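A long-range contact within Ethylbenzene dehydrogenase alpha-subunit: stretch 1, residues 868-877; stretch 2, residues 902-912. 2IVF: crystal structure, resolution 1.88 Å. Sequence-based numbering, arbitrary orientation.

Stretch 1, residues 868-877: HRGQPVVHMN
Stretch 2, residues 902-912: EIMVRTAPNVQ

Two neighbouring strands of a parallel β-sheet, joined by a ladder of backbone hydrogen bonds and supplemented by two side-chain bonds to main-chain carbonyls, from Arg-869 and Asn-877, form this contact, which buries 961 Å² in all. The strands run in the same direction, their axes inclined at 35° and 4.5 Å apart at closest approach. Val-873 pairs with Met-904 (CA to CA 4.7 Å), Val-874 with Val-905 (5.0 Å), His-875 with Arg-906 (4.7 Å) and Met-876 with Thr-907 (4.9 Å). Backbone angles are extended, for instance phi/psi -105/128 at Val-874 and -109/126 at Arg-906.

As parallel pairing requires, alternate residues of stretch 1 bond through both N and O: Val-874 N to Met-904 O, 2.7 Å; Arg-906 N to Val-874 O, 2.8 Å; Met-876 N to Arg-906 O, 2.8 Å; Ala-908 N to Met-876 O, 2.9 Å. CA-H...O contacts to the same carbonyls accompany these bonds, such as Val-873 CA to Met-904 O at 3.1 Å. Where the ladder starts, the bond from Met-904 N to Pro-872 O is weak (3.5 Å), and a water reinforces it, donating to Pro-872 O (2.6 Å) and accepting from Met-904 N (3.2 Å).

One face carries Val-873, His-875, Met-904 and Arg-906. Arg-906 (chi1 t, chi2 t, chi3 m) lays its aliphatic chain over the imidazole of His-875 (chi1 m): CD sits 3.5 Å from the ring centroid, 13° off the normal, a CH-pi contact. Val-873 CG1 (chi1 t) packs 3.4 Å from Arg-906 CB. Arg-869, extended beyond an m chi1, donates from NH1 to Val-905 O (2.9 Å) and weakly to Met-904 SD (3.5 Å). Its NE lies 3.4 Å from Arg-906 NH2, two like-charged donors that do not bond each other; both are satisfied elsewhere in the structure.

The other face, with Val-874, Met-876, Val-905 and Thr-907, is largely apolar. Val-874 CG1 (chi1 p) touches Ile-903 CG2 at 3.4 Å and Val-905 CG2 at 3.9 Å, while Met-876 SD (chi1 m, chi2 t, chi3 p) meets Val-905 CG1 at 3.8 Å.

A type I turn from Ala-908 to Val-911 brings Val-911 back beside Asn-877 (CA to CA 4.7 Å). Asn-877 (chi1 t) donates from ND2 to Val-911 O at 2.8 Å and also N-caps the helix that follows. A second water links His-875 ND1 (2.8 Å) to Asn-910 OD1 (2.5 Å), tying the turn to the strand.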

ATOM      1  N   HIS A 868      -8.997   4.688   1.868  1.00 23.80           N
ATOM      2  CA  HIS A 868      -8.771   4.849   3.295  1.00 23.62           C
ATOM      3  C   HIS A 868      -9.425   6.131   3.794  1.00 23.91           C
ATOM      4  O   HIS A 868     -10.250   6.700   3.095  1.00 24.49           O
ATOM      5  CB  HIS A 868      -7.297   4.741   3.647  1.00 23.73           C
ATOM      6  CG  HIS A 868      -6.407   5.724   2.940  1.00 24.22           C
ATOM      7  ND1 HIS A 868      -6.059   6.952   3.475  1.00 22.27           N
ATOM      8  CD2 HIS A 868      -5.777   5.641   1.754  1.00 23.40           C
ATOM      9  CE1 HIS A 868      -5.262   7.582   2.634  1.00 27.08           C
ATOM     10  NE2 HIS A 868      -5.056   6.800   1.589  1.00 23.92           N
ATOM     11  N   ARG A 869      -9.095   6.583   4.998  1.00 23.11           N
ATOM     12  CA  ARG A 869      -9.750   7.792   5.543  1.00 23.08           C
ATOM     13  C   ARG A 869      -9.246   9.095   4.897  1.00 23.71           C
ATOM     14  O   ARG A 869      -9.790  10.154   5.157  1.00 22.63           O
ATOM     15  CB  ARG A 869      -9.594   7.868   7.049  1.00 22.43           C
ATOM     16  CG  ARG A 869     -10.123   6.678   7.861  1.00 20.78           C
ATOM     17  CD  ARG A 869     -10.332   7.094   9.300  1.00 21.44           C
ATOM     18  NE  ARG A 869     -10.829   5.991  10.101  1.00 21.74           N
ATOM     19  CZ  ARG A 869     -10.938   6.007  11.415  1.00 24.16           C
ATOM     20  NH1 ARG A 869     -10.647   7.111  12.113  1.00 21.93           N
ATOM     21  NH2 ARG A 869     -11.372   4.914  12.041  1.00 24.47           N
ATOM     22  N   GLY A 870      -8.202   8.992   4.073  1.00 24.32           N
ATOM     23  CA  GLY A 870      -7.749  10.100   3.198  1.00 24.34           C
ATOM     24  C   GLY A 870      -6.909  11.116   3.926  1.00 24.25           C
ATOM     25  O   GLY A 870      -6.696  12.220   3.441  1.00 25.70           O
ATOM     26  N   GLN A 871      -6.441  10.744   5.107  1.00 24.43           N
ATOM     27  CA  GLN A 871      -5.760  11.677   6.009  1.00 24.71           C
ATOM     28  C   GLN A 871      -4.914  10.915   7.008  1.00 24.40           C
ATOM     29  O   GLN A 871      -5.107   9.710   7.174  1.00 26.15           O
ATOM     30  CB  GLN A 871      -6.812  12.507   6.783  1.00 24.60           C
ATOM     31  CG  GLN A 871      -7.696  11.669   7.623  1.00 25.28           C
ATOM     32  CD  GLN A 871      -8.955  12.381   7.975  1.00 26.22           C
ATOM     33  OE1 GLN A 871     -10.007  12.139   7.389  1.00 28.51           O
ATOM     34  NE2 GLN A 871      -8.845  13.316   8.875  1.00 24.14           N
ATOM     35  N   PRO A 872      -4.001  11.612   7.700  1.00 24.24           N
ATOM     36  CA  PRO A 872      -3.235  10.947   8.719  1.00 23.42           C
ATOM     37  C   PRO A 872      -4.094  10.383   9.847  1.00 23.32           C
ATOM     38  O   PRO A 872      -5.081  11.013  10.260  1.00 22.34           O
ATOM     39  CB  PRO A 872      -2.314  12.051   9.227  1.00 23.92           C
ATOM     40  CG  PRO A 872      -2.124  12.971   8.014  1.00 24.12           C
ATOM     41  CD  PRO A 872      -3.564  13.012   7.550  1.00 24.56           C
ATOM     42  N   VAL A 873      -3.717   9.194  10.319  1.00 23.65           N
ATOM     43  CA  VAL A 873      -4.451   8.456  11.362  1.00 22.19           C
ATOM     44  C   VAL A 873      -3.470   7.905  12.376  1.00 22.88           C
ATOM     45  O   VAL A 873      -2.412   7.378  11.992  1.00 23.87           O
ATOM     46  CB  VAL A 873      -5.258   7.299  10.739  1.00 22.30           C
ATOM     47  CG1 VAL A 873      -5.922   6.408  11.807  1.00 23.05           C
ATOM     48  CG2 VAL A 873      -6.390   7.870   9.840  1.00 22.20           C
ATOM     49  N   VAL A 874      -3.789   8.021  13.666  1.00 22.58           N
ATOM     50  CA  VAL A 874      -3.050   7.287  14.668  1.00 22.99           C
ATOM     51  C   VAL A 874      -3.903   6.113  15.167  1.00 23.17           C
ATOM     52  O   VAL A 874      -5.070   6.294  15.487  1.00 22.56           O
ATOM     53  CB  VAL A 874      -2.618   8.143  15.867  1.00 22.56           C
ATOM     54  CG1 VAL A 874      -3.834   8.752  16.567  1.00 21.04           C
ATOM     55  CG2 VAL A 874      -1.813   7.287  16.819  1.00 20.65           C
ATOM     56  N   HIS A 875      -3.342   4.894  15.161  1.00 22.75           N
ATOM     57  CA  HIS A 875      -4.072   3.747  15.692  1.00 23.45           C
ATOM     58  C   HIS A 875      -3.778   3.634  17.180  1.00 23.46           C
ATOM     59  O   HIS A 875      -2.611   3.606  17.593  1.00 24.28           O
ATOM     60  CB  HIS A 875      -3.668   2.420  15.064  1.00 23.63           C
ATOM     61  CG  HIS A 875      -3.866   2.345  13.574  1.00 24.44           C
ATOM     62  ND1 HIS A 875      -4.158   1.157  12.934  1.00 24.49           N
ATOM     63  CD2 HIS A 875      -3.781   3.287  12.605  1.00 25.02           C
ATOM     64  CE1 HIS A 875      -4.268   1.380  11.630  1.00 24.46           C
ATOM     65  NE2 HIS A 875      -4.042   2.662  11.406  1.00 25.68           N
ATOM     66  N   MET A 876      -4.840   3.586  17.969  1.00 23.68           N
ATOM     67  CA  MET A 876      -4.722   3.457  19.407  1.00 23.73           C
ATOM     68  C   MET A 876      -5.492   2.257  19.869  1.00 24.16           C
ATOM     69  O   MET A 876      -6.545   1.932  19.318  1.00 23.46           O
ATOM     70  CB  MET A 876      -5.330   4.665  20.114  1.00 24.64           C
ATOM     71  CG  MET A 876      -4.660   5.974  19.870  1.00 26.24           C
ATOM     72  SD  MET A 876      -5.466   7.255  20.847  1.00 24.74           S
ATOM     73  CE  MET A 876      -5.025   6.688  22.516  1.00 22.27           C
ATOM     74  N   ASN A 877      -5.007   1.602  20.910  1.00 23.95           N
ATOM     75  CA  ASN A 877      -5.820   0.597  21.587  1.00 24.22           C
ATOM     76  C   ASN A 877      -7.122   1.193  22.084  1.00 23.40           C
ATOM     77  O   ASN A 877      -7.156   2.282  22.672  1.00 22.45           O
ATOM     78  CB  ASN A 877      -5.053   0.026  22.783  1.00 23.91           C
ATOM     79  CG  ASN A 877      -5.857  -1.020  23.528  1.00 25.42           C
ATOM     80  OD1 ASN A 877      -6.650  -0.692  24.440  1.00 24.85           O
ATOM     81  ND2 ASN A 877      -5.733  -2.259  23.089  1.00 25.69           N
ATOM     82  N   GLU A 902      -1.277  16.925  15.460  1.00 22.90           N
ATOM     83  CA  GLU A 902      -2.676  16.584  15.609  1.00 23.22           C
ATOM     84  C   GLU A 902      -2.970  15.594  14.533  1.00 23.92           C
ATOM     85  O   GLU A 902      -2.533  15.779  13.402  1.00 22.59           O
ATOM     86  CB  GLU A 902      -3.544  17.818  15.427  1.00 22.65           C
ATOM     87  CG  GLU A 902      -5.019  17.558  15.532  1.00 23.33           C
ATOM     88  CD  GLU A 902      -5.841  18.819  15.731  1.00 24.53           C
ATOM     89  OE1 GLU A 902      -5.332  19.832  16.286  1.00 25.52           O
ATOM     90  OE2 GLU A 902      -7.030  18.777  15.343  1.00 25.67           O
ATOM     91  N   ILE A 903      -3.726  14.555  14.890  1.00 23.16           N
ATOM     92  CA  ILE A 903      -3.972  13.431  14.011  1.00 23.60           C
ATOM     93  C   ILE A 903      -5.303  12.816  14.369  1.00 22.66           C
ATOM     94  O   ILE A 903      -5.716  12.897  15.531  1.00 22.27           O
ATOM     95  CB  ILE A 903      -2.819  12.438  14.183  1.00 23.26           C
ATOM     96  CG1 ILE A 903      -2.792  11.433  13.049  1.00 23.69           C
ATOM     97  CG2 ILE A 903      -2.862  11.848  15.583  1.00 25.68           C
ATOM     98  CD1 ILE A 903      -1.419  10.692  12.943  1.00 27.04           C
ATOM     99  N   MET A 904      -5.994  12.275  13.371  1.00 23.46           N
ATOM    100  CA  MET A 904      -7.258  11.564  13.574  1.00 23.75           C
ATOM    101  C   MET A 904      -7.006  10.212  14.208  1.00 23.58           C
ATOM    102  O   MET A 904      -6.055   9.524  13.839  1.00 24.38           O
ATOM    103  CB  MET A 904      -8.007  11.385  12.263  1.00 23.99           C
ATOM    104  CG  MET A 904      -9.239  10.440  12.375  1.00 26.10           C
ATOM    105  SD  MET A 904     -10.153  10.350  10.851  1.00 25.40           S
ATOM    106  CE  MET A 904     -11.118  11.872  10.899  1.00 26.21           C
ATOM    107  N   VAL A 905      -7.904   9.789  15.094  1.00 23.30           N
ATOM    108  CA  VAL A 905      -7.726   8.588  15.853  1.00 22.87           C
ATOM    109  C   VAL A 905      -8.536   7.458  15.232  1.00 22.50           C
ATOM    110  O   VAL A 905      -9.705   7.617  14.847  1.00 21.99           O
ATOM    111  CB  VAL A 905      -8.168   8.766  17.310  1.00 22.02           C
ATOM    112  CG1 VAL A 905      -8.127   7.403  18.085  1.00 22.54           C
ATOM    113  CG2 VAL A 905      -7.285   9.792  18.012  1.00 24.04           C
ATOM    114  N   ARG A 906      -7.861   6.343  15.073  1.00 23.37           N
ATOM    115  CA  ARG A 906      -8.511   5.052  14.833  1.00 23.06           C
ATOM    116  C   ARG A 906      -8.356   4.212  16.098  1.00 23.12           C
ATOM    117  O   ARG A 906      -7.259   4.018  16.559  1.00 24.00           O
ATOM    118  CB  ARG A 906      -7.800   4.356  13.696  1.00 23.06           C
ATOM    119  CG  ARG A 906      -8.085   2.839  13.582  1.00 22.79           C
ATOM    120  CD  ARG A 906      -7.567   2.300  12.263  1.00 23.35           C
ATOM    121  NE  ARG A 906      -8.467   2.626  11.182  1.00 25.59           N
ATOM    122  CZ  ARG A 906      -8.109   3.050   9.983  1.00 25.08           C
ATOM    123  NH1 ARG A 906      -6.847   3.251   9.667  1.00 27.16           N
ATOM    124  NH2 ARG A 906      -9.057   3.309   9.112  1.00 26.82           N
ATOM    125  N   THR A 907      -9.445   3.697  16.655  1.00 23.25           N
ATOM    126  CA  THR A 907      -9.335   2.814  17.827  1.00 24.38           C
ATOM    127  C   THR A 907      -9.434   1.379  17.356  1.00 24.23           C
ATOM    128  O   THR A 907     -10.241   1.079  16.492  1.00 24.98           O
ATOM    129  CB  THR A 907     -10.420   3.100  18.867  1.00 24.58           C
ATOM    130  OG1 THR A 907     -11.713   2.927  18.284  1.00 27.87           O
ATOM    131  CG2 THR A 907     -10.318   4.515  19.370  1.00 25.37           C
ATOM    132  N   ALA A 908      -8.585   0.503  17.886  1.00 23.97           N
ATOM    133  CA  ALA A 908      -8.618  -0.916  17.502  1.00 24.08           C
ATOM    134  C   ALA A 908      -8.169  -1.759  18.694  1.00 24.57           C
ATOM    135  O   ALA A 908      -7.277  -1.365  19.410  1.00 25.43           O
ATOM    136  CB  ALA A 908      -7.734  -1.151  16.297  1.00 23.49           C
ATOM    137  N   PRO A 909      -8.781  -2.933  18.898  1.00 24.33           N
ATOM    138  CA  PRO A 909      -8.268  -3.845  19.929  1.00 24.18           C
ATOM    139  C   PRO A 909      -6.909  -4.461  19.594  1.00 23.62           C
ATOM    140  O   PRO A 909      -6.296  -5.082  20.448  1.00 25.15           O
ATOM    141  CB  PRO A 909      -9.327  -4.929  20.017  1.00 24.92           C
ATOM    142  CG  PRO A 909     -10.172  -4.795  18.857  1.00 26.09           C
ATOM    143  CD  PRO A 909      -9.988  -3.439  18.250  1.00 24.45           C
ATOM    144  N   ASN A 910      -6.475  -4.345  18.344  1.00 22.82           N
ATOM    145  CA  ASN A 910      -5.271  -5.019  17.928  1.00 22.52           C
ATOM    146  C   ASN A 910      -4.007  -4.221  18.213  1.00 22.71           C
ATOM    147  O   ASN A 910      -2.937  -4.705  17.958  1.00 24.51           O
ATOM    148  CB  ASN A 910      -5.315  -5.428  16.466  1.00 23.01           C
ATOM    149  CG  ASN A 910      -5.583  -4.263  15.536  1.00 26.65           C
ATOM    150  OD1 ASN A 910      -5.054  -3.183  15.725  1.00 32.21           O
ATOM    151  ND2 ASN A 910      -6.429  -4.480  14.558  1.00 26.56           N
ATOM    152  N   VAL A 911      -4.159  -3.009  18.712  1.00 22.54           N
ATOM    153  CA  VAL A 911      -3.001  -2.206  19.151  1.00 22.20           C
ATOM    154  C   VAL A 911      -2.640  -2.612  20.556  1.00 22.99           C
ATOM    155  O   VAL A 911      -3.509  -2.731  21.438  1.00 23.52           O
ATOM    156  CB  VAL A 911      -3.341  -0.715  19.115  1.00 22.00           C
ATOM    157  CG1 VAL A 911      -2.140   0.119  19.629  1.00 21.15           C
ATOM    158  CG2 VAL A 911      -3.717  -0.312  17.699  1.00 22.77           C
ATOM    159  N   GLN A 912      -1.359  -2.806  20.822  1.00 23.24           N
ATOM    160  CA  GLN A 912      -0.969  -3.154  22.179  1.00 23.47           C
ATOM    161  C   GLN A 912      -1.263  -1.997  23.110  1.00 23.29           C
ATOM    162  O   GLN A 912      -1.019  -0.814  22.749  1.00 24.33           O
ATOM    163  CB  GLN A 912       0.511  -3.522  22.219  1.00 23.88           C
ATOM    164  CG  GLN A 912       0.945  -3.983  23.571  1.00 23.52           C
ATOM    165  CD  GLN A 912       2.371  -4.516  23.593  1.00 25.68           C
ATOM    166  OE1 GLN A 912       3.104  -4.232  24.511  1.00 28.80           O
ATOM    167  NE2 GLN A 912       2.755  -5.298  22.587  1.00 21.48           N
TER
HETATM  168  O   HOH W   1      -5.792  13.542  10.453  1.00 27.16           O
HETATM  169  O   HOH W   2      -4.507  -1.205  14.313  1.00 23.24           O